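Local atomic coordinates of glycerol trinitrate reductase (Agrobacterium tumefaciens, PDB entry 5EPD), a protein that probably binds FMN and acts as an Old Yellow Enzyme-type oxidoreductase that reduces glycerol trinitrate, on a TIM-barrel fold. Residues A53-G58 and Q97-G102; L60-Y65 and K104-A109. All coordinates share one frame; numbering follows the deposited sequence.

Contact 1 of 2, residues A53-G58 and Q97-G102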
# COMPACT_ATOMS: atom_id res chain seq x y z
N ALA A 53 -4.38 20.10 6.44
CA ALA A 53 -5.72 20.21 7.05
C ALA A 53 -6.74 19.26 6.42
O ALA A 53 -6.82 19.16 5.20
CB ALA A 53 -6.22 21.66 6.94
N GLY A 54 -7.52 18.57 7.26
CA GLY A 54 -8.51 17.62 6.75
C GLY A 54 -7.94 16.43 5.96
O GLY A 54 -8.65 15.82 5.17
N PHE A 55 -6.67 16.10 6.21
CA PHE A 55 -6.05 14.91 5.61
C PHE A 55 -6.08 14.98 4.06
O PHE A 55 -6.04 13.95 3.34
CB PHE A 55 -6.70 13.63 6.15
CG PHE A 55 -6.99 13.69 7.61
CD1 PHE A 55 -5.95 13.77 8.53
CD2 PHE A 55 -8.29 13.70 8.08
CE1 PHE A 55 -6.20 13.86 9.89
CE2 PHE A 55 -8.56 13.78 9.44
CZ PHE A 55 -7.52 13.87 10.36
N VAL A 56 -6.10 16.22 3.59
CA VAL A 56 -6.06 16.55 2.18
C VAL A 56 -4.60 16.56 1.77
O VAL A 56 -3.75 17.03 2.53
CB VAL A 56 -6.70 17.94 1.95
CG1 VAL A 56 -6.62 18.35 0.49
CG2 VAL A 56 -8.16 17.95 2.43
N PRO A 57 -4.28 16.06 0.55
CA PRO A 57 -2.89 16.05 0.10
C PRO A 57 -2.27 17.43 0.19
O PRO A 57 -2.89 18.40 -0.22
CB PRO A 57 -2.99 15.59 -1.36
CG PRO A 57 -4.23 14.77 -1.41
CD PRO A 57 -5.18 15.46 -0.46
N GLY A 58 -1.07 17.50 0.77
CA GLY A 58 -0.35 18.76 0.93
C GLY A 58 0.04 19.37 -0.40
O GLY A 58 0.04 18.71 -1.44
N GLN A 97 -14.92 14.90 0.16
CA GLN A 97 -14.74 15.61 -1.12
C GLN A 97 -13.48 16.46 -1.19
O GLN A 97 -12.82 16.48 -2.24
CB GLN A 97 -15.94 16.52 -1.44
CG GLN A 97 -15.99 16.97 -2.90
CD GLN A 97 -16.18 15.80 -3.88
OE1 GLN A 97 -16.85 14.82 -3.58
NE2 GLN A 97 -15.57 15.91 -5.06
N ALA A 98 -13.15 17.17 -0.10
CA ALA A 98 -11.89 17.94 0.02
C ALA A 98 -10.68 17.09 -0.38
O ALA A 98 -9.87 17.50 -1.19
CB ALA A 98 -11.71 18.48 1.43
N GLN A 99 -10.60 15.88 0.17
CA GLN A 99 -9.51 14.95 -0.15
C GLN A 99 -9.55 14.51 -1.62
O GLN A 99 -8.54 14.57 -2.33
CB GLN A 99 -9.56 13.74 0.76
CG GLN A 99 -9.32 14.07 2.24
CD GLN A 99 -9.99 13.09 3.20
OE1 GLN A 99 -10.62 12.10 2.78
NE2 GLN A 99 -9.88 13.38 4.50
N ILE A 100 -10.71 14.09 -2.08
CA ILE A 100 -10.86 13.71 -3.47
C ILE A 100 -10.28 14.80 -4.38
O ILE A 100 -9.43 14.53 -5.25
CB ILE A 100 -12.35 13.47 -3.81
CG1 ILE A 100 -12.87 12.26 -3.03
CG2 ILE A 100 -12.53 13.26 -5.31
CD1 ILE A 100 -14.36 12.02 -3.15
N ASP A 101 -10.73 16.04 -4.14
CA ASP A 101 -10.34 17.18 -4.97
C ASP A 101 -8.84 17.47 -4.88
O ASP A 101 -8.22 17.78 -5.91
CB ASP A 101 -11.19 18.41 -4.68
CG ASP A 101 -12.66 18.18 -5.00
OD1 ASP A 101 -13.01 17.13 -5.61
OD2 ASP A 101 -13.48 19.03 -4.62
N GLY A 102 -8.26 17.34 -3.69
CA GLY A 102 -6.80 17.34 -3.55
C GLY A 102 -6.10 16.26 -4.41
O GLY A 102 -5.05 16.52 -5.04

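Contact 2 of 2, residues L60-Y65 and K104-A109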
# COMPACT_ATOMS: atom_id res chain seq x y z
N LEU A 60 2.59 20.41 -1.99
CA LEU A 60 3.73 19.95 -2.79
C LEU A 60 3.64 18.51 -3.30
O LEU A 60 4.54 18.06 -4.03
CB LEU A 60 5.00 20.04 -1.96
CG LEU A 60 5.27 21.39 -1.32
CD1 LEU A 60 6.51 21.25 -0.44
CD2 LEU A 60 5.43 22.49 -2.38
N THR A 61 2.57 17.80 -2.93
CA THR A 61 2.50 16.37 -3.15
C THR A 61 2.30 16.00 -4.63
O THR A 61 2.92 15.05 -5.11
CB THR A 61 1.45 15.75 -2.24
OG1 THR A 61 1.87 15.91 -0.88
CG2 THR A 61 1.27 14.26 -2.51
N ALA A 62 1.46 16.75 -5.35
CA ALA A 62 1.36 16.59 -6.81
C ALA A 62 2.75 16.57 -7.43
O ALA A 62 3.10 15.63 -8.16
CB ALA A 62 0.51 17.70 -7.45
N GLY A 63 3.55 17.59 -7.12
CA GLY A 63 4.93 17.68 -7.60
C GLY A 63 5.79 16.44 -7.32
O GLY A 63 6.54 15.94 -8.19
N TYR A 64 5.69 15.97 -6.08
CA TYR A 64 6.43 14.82 -5.60
C TYR A 64 6.19 13.63 -6.48
O TYR A 64 7.15 13.01 -6.93
CB TYR A 64 5.96 14.53 -4.16
CG TYR A 64 6.28 13.19 -3.59
CD1 TYR A 64 7.59 12.86 -3.25
CD2 TYR A 64 5.26 12.28 -3.29
CE1 TYR A 64 7.89 11.64 -2.68
CE2 TYR A 64 5.53 11.05 -2.70
CZ TYR A 64 6.86 10.73 -2.40
OH TYR A 64 7.18 9.52 -1.83
N TYR A 65 4.92 13.34 -6.76
CA TYR A 65 4.55 12.18 -7.56
C TYR A 65 4.90 12.40 -9.02
O TYR A 65 5.48 11.51 -9.65
CB TYR A 65 3.06 11.85 -7.42
CG TYR A 65 2.69 11.17 -6.09
CD1 TYR A 65 3.15 9.88 -5.80
CD2 TYR A 65 1.91 11.83 -5.14
CE1 TYR A 65 2.81 9.27 -4.60
CE2 TYR A 65 1.57 11.22 -3.94
CZ TYR A 65 2.03 9.95 -3.67
OH TYR A 65 1.68 9.35 -2.48
N LYS A 104 -7.18 14.90 -7.15
CA LYS A 104 -7.38 15.11 -8.60
C LYS A 104 -6.19 15.83 -9.19
O LYS A 104 -5.74 15.50 -10.28
CB LYS A 104 -8.65 15.89 -8.89
CG LYS A 104 -9.91 15.06 -8.90
CD LYS A 104 -11.11 15.99 -8.96
CE LYS A 104 -12.40 15.24 -9.20
NZ LYS A 104 -13.55 16.09 -8.82
N LYS A 105 -5.69 16.82 -8.46
CA LYS A 105 -4.52 17.54 -8.89
C LYS A 105 -3.30 16.61 -9.03
O LYS A 105 -2.47 16.78 -9.93
CB LYS A 105 -4.22 18.64 -7.90
CG LYS A 105 -5.33 19.66 -7.73
CD LYS A 105 -4.71 20.95 -7.20
CE LYS A 105 -5.72 22.07 -7.04
NZ LYS A 105 -6.39 21.95 -5.72
N VAL A 106 -3.19 15.63 -8.13
CA VAL A 106 -2.06 14.69 -8.11
C VAL A 106 -2.18 13.69 -9.26
O VAL A 106 -1.21 13.48 -9.98
CB VAL A 106 -1.97 13.93 -6.77
CG1 VAL A 106 -0.82 12.93 -6.77
CG2 VAL A 106 -1.83 14.93 -5.62
N THR A 107 -3.36 13.10 -9.45
CA THR A 107 -3.60 12.21 -10.60
C THR A 107 -3.37 12.94 -11.94
O THR A 107 -2.80 12.39 -12.87
CB THR A 107 -5.01 11.56 -10.55
OG1 THR A 107 -6.02 12.58 -10.45
CG2 THR A 107 -5.12 10.62 -9.33
N ALA A 108 -3.80 14.20 -12.01
CA ALA A 108 -3.56 15.07 -13.17
C ALA A 108 -2.09 15.28 -13.44
O ALA A 108 -1.64 15.15 -14.59
CB ALA A 108 -4.24 16.42 -12.97
N ALA A 109 -1.35 15.64 -12.39
CA ALA A 109 0.10 15.89 -12.51
C ALA A 109 0.87 14.65 -13.01
O ALA A 109 1.75 14.74 -13.88
CB ALA A 109 0.66 16.38 -11.17

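Contact 1 of 2, residues A53-G58 and Q97-G102
The contact joins the turn of a short beta hairpin, strands 51-52 and 56-57, with a G1 beta bulge at Phe55 and Val56, to the first turns of helix 97-112. Gln99 and Val56 contribute the largest shares. Gln99 NE2 donates to Gly54 O at 2.8 Å in a nearly straight bond (N-H...O 170°). The acceptor lies almost in the amide plane, but NE2 is tilted 29° from the Gly54 carbonyl plane. Beyond CG the Gln99 chain is extended, which carries NE2 out to the turn. On the way CG passes 3.5 Å from Phe55 O. NE2 also meets the edge of the Phe55 ring, near its plane, and lies 3.6 Å from Phe55 CB. Val56 works with both branches: CG2 touches Ala98 CB at 3.7 Å, and CG1, anti to the backbone N (chi1 177°), lies 4.2 Å from Gly102 CA. Pro57 CG packs 3.8 Å from C of Gly102, which lacks a side chain and lets both residues come close. Gln99 OE1 accepts from Tyr95 N and Thr96 N. Both ends of this buried amide are therefore bonded, which fixes its rotation and ties the hairpin turn to the helix start.

Contact 2 of 2, residues L60-Y65 and K104-A109
Thr61 and Ala62, at the start of helix 61-66, meet Val106 of helix 97-112. Thr61 makes the lighter contact, its CG2 methyl 4.4 Å from Val106 CG2. Its hydroxyl OG1 is hydrogen-bonded to Tyr372 OH instead. Ala62 sits where the two backbones are nearest, its CA 4.1 Å from Val106 CA. Val106 CG2 rests against the Ala62 backbone, 3.8 Å from its N. The Ala62 methyl, CB, faces Ala109 CB at 4.0 Å and lies equally near Lys105 O. These small side chains let the helices run close; the axes of 61-65 and 104-109 approach to 8.3 Å. Tyr65 follows one turn later. Its CG is anti to the carbonyl carbon (chi1 -75°), and the ring reaches Val106 obliquely. Val106 CG1 touches the ring at CD2, 3.4 Å away, a close apolar contact. Val106 thus divides its two methyls, CG1 to the tyrosine and CG2 to Thr61 and Ala62. Tyr65 OH bonds to Glu77 OE1 on barrel strand 73-80, so the ring spans from the helix pair to the barrel wall. No hydrogen bond links the two segments. These segments run in roughly the same direction, crossing at -27°. Helix 61-66 lies between barrel strands 41-43 and 73-80 in the chain, and helix 97-112 between 73-80 and 117-122. Such apolar packing of neighbouring helices is typical of the outer layer of a TIM barrel.

Both contacts use helix 97-112, contact 1 its first turns and contact 2 the turns after them. Their partners, strand 56-57 and helix 61-66, also follow each other in the chain, so neighbouring pieces line up along one helix. The centres are 12 Å apart and lie on the same side of the chain's centre. Contact 1 is a surface contact of a hairpin turn with a helix, and it combines one amide hydrogen bond with apolar contacts. Contact 2 is partly buried, pairs two helices and is wholly apolar between its segments. The hydroxyls of Thr61 and Tyr65 bond outside the pair, the latter to barrel strand 73-80. Contact 1 buries somewhat more, 265 against 209 Å².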